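Local coordinates for short chain dehydrogenase (Rhodopseudomonas palustris, PDB 3H7A), which probably catalyses NAD(P)(H)-dependent oxidation or reduction, as expected for a member of the short-chain dehydrogenase/reductase family, at residues B[74-79]-B[126-131]; B[134-139]-B[177-182]. All blocks are in the same frame, centred on the assembly; numbering follows the deposited sequence.

Contact 1: residues B[74-79]-B[126-131]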
loop_
_atom_site.group_PDB
_atom_site.type_symbol
_atom_site.label_atom_id
_atom_site.label_comp_id
_atom_site.label_asym_id
_atom_site.label_seq_id
_atom_site.Cartn_x
_atom_site.Cartn_y
_atom_site.Cartn_z
ATOM N N PHE B 74 14.880 -8.632 31.341
ATOM C CA PHE B 74 13.995 -7.485 31.600
ATOM C C PHE B 74 12.494 -7.874 31.612
ATOM O O PHE B 74 11.733 -7.465 32.502
ATOM C CB PHE B 74 14.296 -6.392 30.558
ATOM C CG PHE B 74 13.470 -5.133 30.692
ATOM C CD1 PHE B 74 13.881 -4.096 31.535
ATOM C CD2 PHE B 74 12.316 -4.950 29.923
ATOM C CE1 PHE B 74 13.140 -2.927 31.630
ATOM C CE2 PHE B 74 11.565 -3.785 30.022
ATOM C CZ PHE B 74 11.980 -2.769 30.871
ATOM N N LEU B 75 12.084 -8.679 30.631
ATOM C CA LEU B 75 10.692 -9.090 30.495
ATOM C C LEU B 75 10.289 -10.139 31.513
ATOM O O LEU B 75 9.196 -10.060 32.079
ATOM C CB LEU B 75 10.411 -9.575 29.067
ATOM C CG LEU B 75 10.506 -8.483 27.991
ATOM C CD1 LEU B 75 10.428 -9.059 26.596
ATOM C CD2 LEU B 75 9.437 -7.440 28.201
ATOM N N ASN B 76 11.167 -11.120 31.737
ATOM C CA ASN B 76 10.982 -12.104 32.799
ATOM C C ASN B 76 10.850 -11.436 34.172
ATOM O O ASN B 76 9.983 -11.815 34.962
ATOM C CB ASN B 76 12.144 -13.091 32.829
ATOM C CG ASN B 76 12.044 -14.152 31.758
ATOM O OD1 ASN B 76 10.993 -14.348 31.148
ATOM N ND2 ASN B 76 13.152 -14.854 31.522
ATOM N N ALA B 77 11.701 -10.442 34.439
ATOM C CA ALA B 77 11.630 -9.635 35.666
ATOM C C ALA B 77 10.300 -8.911 35.806
ATOM O O ALA B 77 9.709 -8.910 36.893
ATOM C CB ALA B 77 12.785 -8.645 35.726
ATOM N N ALA B 78 9.822 -8.316 34.706
ATOM C CA ALA B 78 8.545 -7.599 34.708
ATOM C C ALA B 78 7.403 -8.548 34.991
ATOM O O ALA B 78 6.587 -8.275 35.864
ATOM C CB ALA B 78 8.308 -6.831 33.400
ATOM N N ASP B 79 7.374 -9.686 34.300
ATOM C CA ASP B 79 6.322 -10.669 34.519
ATOM C C ASP B 79 6.346 -11.295 35.928
ATOM O O ASP B 79 5.295 -11.652 36.472
ATOM C CB ASP B 79 6.371 -11.774 33.458
ATOM C CG ASP B 79 5.115 -12.615 33.456
ATOM O OD1 ASP B 79 4.024 -12.070 33.190
ATOM O OD2 ASP B 79 5.210 -13.823 33.729
ATOM N N ALA B 126 5.305 -12.350 23.996
ATOM C CA ALA B 126 4.315 -13.339 23.603
ATOM C C ALA B 126 4.391 -14.604 24.464
ATOM O O ALA B 126 3.365 -15.122 24.877
ATOM C CB ALA B 126 4.497 -13.698 22.140
ATOM N N ARG B 127 5.603 -15.105 24.716
ATOM C CA ARG B 127 5.791 -16.279 25.562
ATOM C C ARG B 127 5.171 -16.041 26.933
ATOM O O ARG B 127 4.363 -16.843 27.395
ATOM C CB ARG B 127 7.270 -16.639 25.696
ATOM C CG ARG B 127 7.520 -17.914 26.496
ATOM C CD ARG B 127 9.012 -18.211 26.726
ATOM N NE ARG B 127 9.788 -17.017 27.068
ATOM C CZ ARG B 127 9.943 -16.512 28.296
ATOM N NH1 ARG B 127 9.385 -17.086 29.362
ATOM N NH2 ARG B 127 10.667 -15.413 28.456
ATOM N N LEU B 128 5.513 -14.914 27.550
ATOM C CA LEU B 128 4.988 -14.581 28.877
ATOM C C LEU B 128 3.479 -14.344 28.892
ATOM O O LEU B 128 2.783 -14.862 29.775
ATOM C CB LEU B 128 5.724 -13.375 29.458
ATOM C CG LEU B 128 7.227 -13.569 29.643
ATOM C CD1 LEU B 128 7.921 -12.241 29.781
ATOM C CD2 LEU B 128 7.546 -14.463 30.821
ATOM N N MET B 129 2.974 -13.588 27.911
ATOM C CA MET B 129 1.559 -13.206 27.864
ATOM C C MET B 129 0.612 -14.374 27.563
ATOM O O MET B 129 -0.484 -14.448 28.130
ATOM C CB MET B 129 1.329 -12.085 26.841
ATOM C CG MET B 129 1.829 -10.723 27.248
ATOM S SD MET B 129 1.976 -9.624 25.817
ATOM C CE MET B 129 2.452 -8.135 26.664
ATOM N N LEU B 130 1.040 -15.290 26.690
ATOM C CA LEU B 130 0.231 -16.456 26.326
ATOM C C LEU B 130 -0.069 -17.372 27.524
ATOM O O LEU B 130 -1.142 -17.986 27.591
ATOM C CB LEU B 130 0.872 -17.245 25.174
ATOM C CG LEU B 130 0.715 -16.641 23.766
ATOM C CD1 LEU B 130 1.696 -17.263 22.769
ATOM C CD2 LEU B 130 -0.698 -16.762 23.248
ATOM N N ALA B 131 0.868 -17.432 28.469
ATOM C CA ALA B 131 0.661 -18.127 29.738
ATOM C C ALA B 131 -0.475 -17.511 30.567
ATOM O O ALA B 131 -1.149 -18.222 31.319
ATOM C CB ALA B 131 1.956 -18.155 30.534
HETATM O O HOH W 1 4.030 -15.526 32.341
#
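Leu128 pushes its branched end between Leu75, Asn76 and Asp79, and the two methyls divide the work. CD1 comes down on the backbone of helix 68-81, 3.4 Å from Leu75 O and 3.7 Å from Leu75 CB. CD2 turns to the polar groups, lying 3.5 Å from Asn76 OD1 and 3.8 Å from Asp79 OD2. The side chains of Leu128 and Asp79 slide past each other in opposite directions. Such packing illustrates how neighbouring helices of a Rossmann fold share one layer: helices 68-81 and 104-132 run nearly parallel, their local axes 22° apart and 10.5 Å from each other, and both lean on strand 84-89, where Leu75 and Leu128 each reach Leu84. At this spacing the helices meet through side chains, with a water between them. Arg127, its chain bent at chi3, brings NH2 to Asn76 OD1 in a 2.9 Å hydrogen bond that is almost straight at 178° and lies in the guanidinium plane, while the amide plane stands steeply to it. The same NH2 also forms a salt bridge with Glu124 of its own helix, and Arg127 packs on Leu100 of the second subunit. An alanine in place of Asn76 would probably cost Arg127 this hydrogen bond across the helices, leaving the guanidinium to Glu124 with greater freedom to turn, and would open a gap beside Leu128 CD2. The carboxylate of Asp79 serves two sides. Its OD1 accepts hydrogen bonds from Leu84 N and His132 NE2, whereas OD2 faces a water that donates to Leu128 O at 2.9 Å; this water lies 2.5 Å from Asp79 OD2, short enough that the detail of the bridge is doubtful.

Contact 2: residues B[134-139]-B[177-182]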
loop_
_atom_site.group_PDB
_atom_site.type_symbol
_atom_site.label_atom_id
_atom_site.label_comp_id
_atom_site.label_asym_id
_atom_site.label_seq_id
_atom_site.Cartn_x
_atom_site.Cartn_y
_atom_site.Cartn_z
ATOM N N GLN B 134 -3.694 -13.510 27.626
ATOM C CA GLN B 134 -4.027 -12.158 27.153
ATOM C C GLN B 134 -2.793 -11.243 27.203
ATOM O O GLN B 134 -1.823 -11.544 27.899
ATOM C CB GLN B 134 -5.162 -11.545 28.000
ATOM C CG GLN B 134 -4.789 -11.306 29.462
ATOM C CD GLN B 134 -5.829 -10.517 30.248
ATOM O OE1 GLN B 134 -6.891 -10.166 29.736
ATOM N NE2 GLN B 134 -5.519 -10.241 31.508
ATOM N N GLY B 135 -2.846 -10.125 26.477
ATOM C CA GLY B 135 -1.760 -9.149 26.448
ATOM C C GLY B 135 -1.828 -8.240 25.237
ATOM O O GLY B 135 -2.629 -8.461 24.319
ATOM N N LYS B 136 -1.009 -7.187 25.262
ATOM C CA LYS B 136 -0.910 -6.251 24.141
ATOM C C LYS B 136 0.562 -5.965 23.865
ATOM O O LYS B 136 1.338 -5.721 24.782
ATOM C CB LYS B 136 -1.718 -4.961 24.393
ATOM C CG LYS B 136 -3.248 -5.188 24.579
ATOM C CD LYS B 136 -4.123 -4.003 24.160
ATOM C CE LYS B 136 -5.620 -4.392 24.075
ATOM N NZ LYS B 136 -6.474 -3.376 23.348
ATOM N N ILE B 137 0.950 -6.037 22.591
ATOM C CA ILE B 137 2.340 -5.821 22.185
ATOM C C ILE B 137 2.386 -4.780 21.095
ATOM O O ILE B 137 1.986 -5.046 19.962
ATOM C CB ILE B 137 3.008 -7.097 21.625
ATOM C CG1 ILE B 137 2.830 -8.275 22.586
ATOM C CG2 ILE B 137 4.480 -6.813 21.331
ATOM C CD1 ILE B 137 3.289 -9.609 22.051
ATOM N N PHE B 138 2.888 -3.604 21.447
ATOM C CA PHE B 138 2.846 -2.439 20.584
ATOM C C PHE B 138 4.250 -2.095 20.132
ATOM O O PHE B 138 5.189 -2.135 20.932
ATOM C CB PHE B 138 2.240 -1.253 21.349
ATOM C CG PHE B 138 0.803 -1.450 21.759
ATOM C CD1 PHE B 138 -0.005 -2.395 21.135
ATOM C CD2 PHE B 138 0.239 -0.647 22.743
ATOM C CE1 PHE B 138 -1.324 -2.565 21.498
ATOM C CE2 PHE B 138 -1.090 -0.798 23.103
ATOM C CZ PHE B 138 -1.871 -1.760 22.479
ATOM N N PHE B 139 4.387 -1.756 18.850
ATOM C CA PHE B 139 5.665 -1.401 18.254
ATOM C C PHE B 139 5.588 0.007 17.689
ATOM O O PHE B 139 4.648 0.327 16.969
ATOM C CB PHE B 139 5.976 -2.361 17.110
ATOM C CG PHE B 139 6.205 -3.781 17.551
ATOM C CD1 PHE B 139 7.451 -4.174 18.039
ATOM C CD2 PHE B 139 5.187 -4.730 17.452
ATOM C CE1 PHE B 139 7.695 -5.499 18.437
ATOM C CE2 PHE B 139 5.411 -6.054 17.836
ATOM C CZ PHE B 139 6.685 -6.433 18.336
ATOM N N ASN B 177 -5.728 -13.914 21.457
ATOM C CA ASN B 177 -6.041 -12.867 22.453
ATOM C C ASN B 177 -4.902 -11.898 22.769
ATOM O O ASN B 177 -4.893 -11.222 23.813
ATOM C CB ASN B 177 -6.682 -13.481 23.724
ATOM C CG ASN B 177 -7.497 -12.480 24.527
ATOM O OD1 ASN B 177 -8.121 -11.577 23.979
ATOM N ND2 ASN B 177 -7.487 -12.642 25.840
ATOM N N ILE B 178 -3.953 -11.805 21.849
ATOM C CA ILE B 178 -2.924 -10.776 21.950
ATOM C C ILE B 178 -3.120 -9.688 20.895
ATOM O O ILE B 178 -3.041 -9.946 19.703
ATOM C CB ILE B 178 -1.509 -11.380 21.874
ATOM C CG1 ILE B 178 -1.458 -12.650 22.744
ATOM C CG2 ILE B 178 -0.466 -10.322 22.206
ATOM C CD1 ILE B 178 -0.331 -12.762 23.659
ATOM N N HIS B 179 -3.367 -8.467 21.348
ATOM C CA HIS B 179 -3.469 -7.331 20.463
ATOM C C HIS B 179 -2.071 -6.839 20.105
ATOM O O HIS B 179 -1.474 -6.033 20.833
ATOM C CB HIS B 179 -4.260 -6.209 21.144
ATOM C CG HIS B 179 -4.534 -5.017 20.273
ATOM N ND1 HIS B 179 -5.277 -3.942 20.712
ATOM C CD2 HIS B 179 -4.178 -4.730 18.996
ATOM C CE1 HIS B 179 -5.355 -3.040 19.750
ATOM N NE2 HIS B 179 -4.694 -3.492 18.699
ATOM N N VAL B 180 -1.563 -7.307 18.972
ATOM C CA VAL B 180 -0.305 -6.788 18.437
ATOM C C VAL B 180 -0.656 -5.550 17.624
ATOM O O VAL B 180 -1.604 -5.579 16.841
ATOM C CB VAL B 180 0.424 -7.829 17.546
ATOM C CG1 VAL B 180 1.792 -7.329 17.122
ATOM C CG2 VAL B 180 0.569 -9.147 18.277
ATOM N N ALA B 181 0.074 -4.454 17.828
ATOM C CA ALA B 181 -0.166 -3.250 17.045
ATOM C C ALA B 181 1.124 -2.543 16.647
ATOM O O ALA B 181 2.202 -2.783 17.226
ATOM C CB ALA B 181 -1.134 -2.277 17.765
ATOM N N HIS B 182 1.004 -1.661 15.660
ATOM C CA HIS B 182 2.135 -0.937 15.106
ATOM C C HIS B 182 1.729 0.527 14.946
ATOM O O HIS B 182 0.891 0.854 14.116
ATOM C CB HIS B 182 2.487 -1.553 13.748
ATOM C CG HIS B 182 3.771 -1.060 13.156
ATOM N ND1 HIS B 182 3.869 -0.622 11.849
ATOM C CD2 HIS B 182 5.017 -0.969 13.676
ATOM C CE1 HIS B 182 5.115 -0.261 11.601
ATOM N NE2 HIS B 182 5.832 -0.462 12.691
HETATM O O HOH W 2 -5.698 -8.614 25.243
#
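The imidazole of His179 receives Phe138 on one face and Lys136 at its edge, and is also stacked with Trp234. Phe138 CE1 stands 4.2 Å above the centre of the histidine ring, in a T-shaped pair whose planes meet at 80°. CG of His179 is anti to the backbone N (chi1 -175°), and the side chain crosses the extended lysine obliquely. Lys136 has two modelled conformers; in one, CE is in the ring plane and NZ donates to ND1 of His179 at 2.9 Å, also in plane. Since NE2 of His179 is bonded to Thr235 O, the ring in that state is probably neutral with its proton on NE2. There Lys136 NZ further bonds Leu226 O, Tyr227 O and Gln229 O, carbonyls at the end of helix 216-228 that would be expected to stabilise its charge. On the same side of the sheet, Ala181 CB lies 3.6 Å from Phe138 CD1. On the side bearing Ile137, Phe139, Ile178, Val180 and His182, Phe139 presents its ring edge to Val180, CE2 to CG1 being 3.9 Å, and its CB meets the edge of the His182 ring, whose ND1 is bonded to Glu237. Ile137 CD1 touches Ile178 CG2 at 3.8 Å, beneath helices 104-132 and 153-173. Between the two sides runs a regular parallel ladder: Gly135 O accepts from His179 N, Ile137 N gives to His179 O, Ile137 O accepts from Ala181 N at 2.9 Å, and Phe139 N gives to Ala181 O. Lys136 and Phe138 turn their backbone groups to strand 84-89 instead. Asn177, with positive phi, closes the preceding helix in a Schellman motif. Strand, helix 153-173 and adjacent parallel strand thus form the beta-alpha-beta crossover from which the Rossmann fold of short-chain dehydrogenases is built.

In the fold
The two contacts show how one alpha/beta fold is held at two depths. Contact 2 lies within the central sheet and is buried, resting on a repeating backbone ladder with side chains packed on both faces. Contact 1 lies in the helical layer outside that sheet and is only partly buried; its few bonds are made by side chains and a water, with Leu128 central to its apolar packing. No element is common to both, but helix 104-132 leads directly into strand 135-142, and Met129 joins the layers: its SD packs 3.6 Å from Ile137 CG1. The second subunit reaches contact 1, whereas no other chain of the assembly touches contact 2.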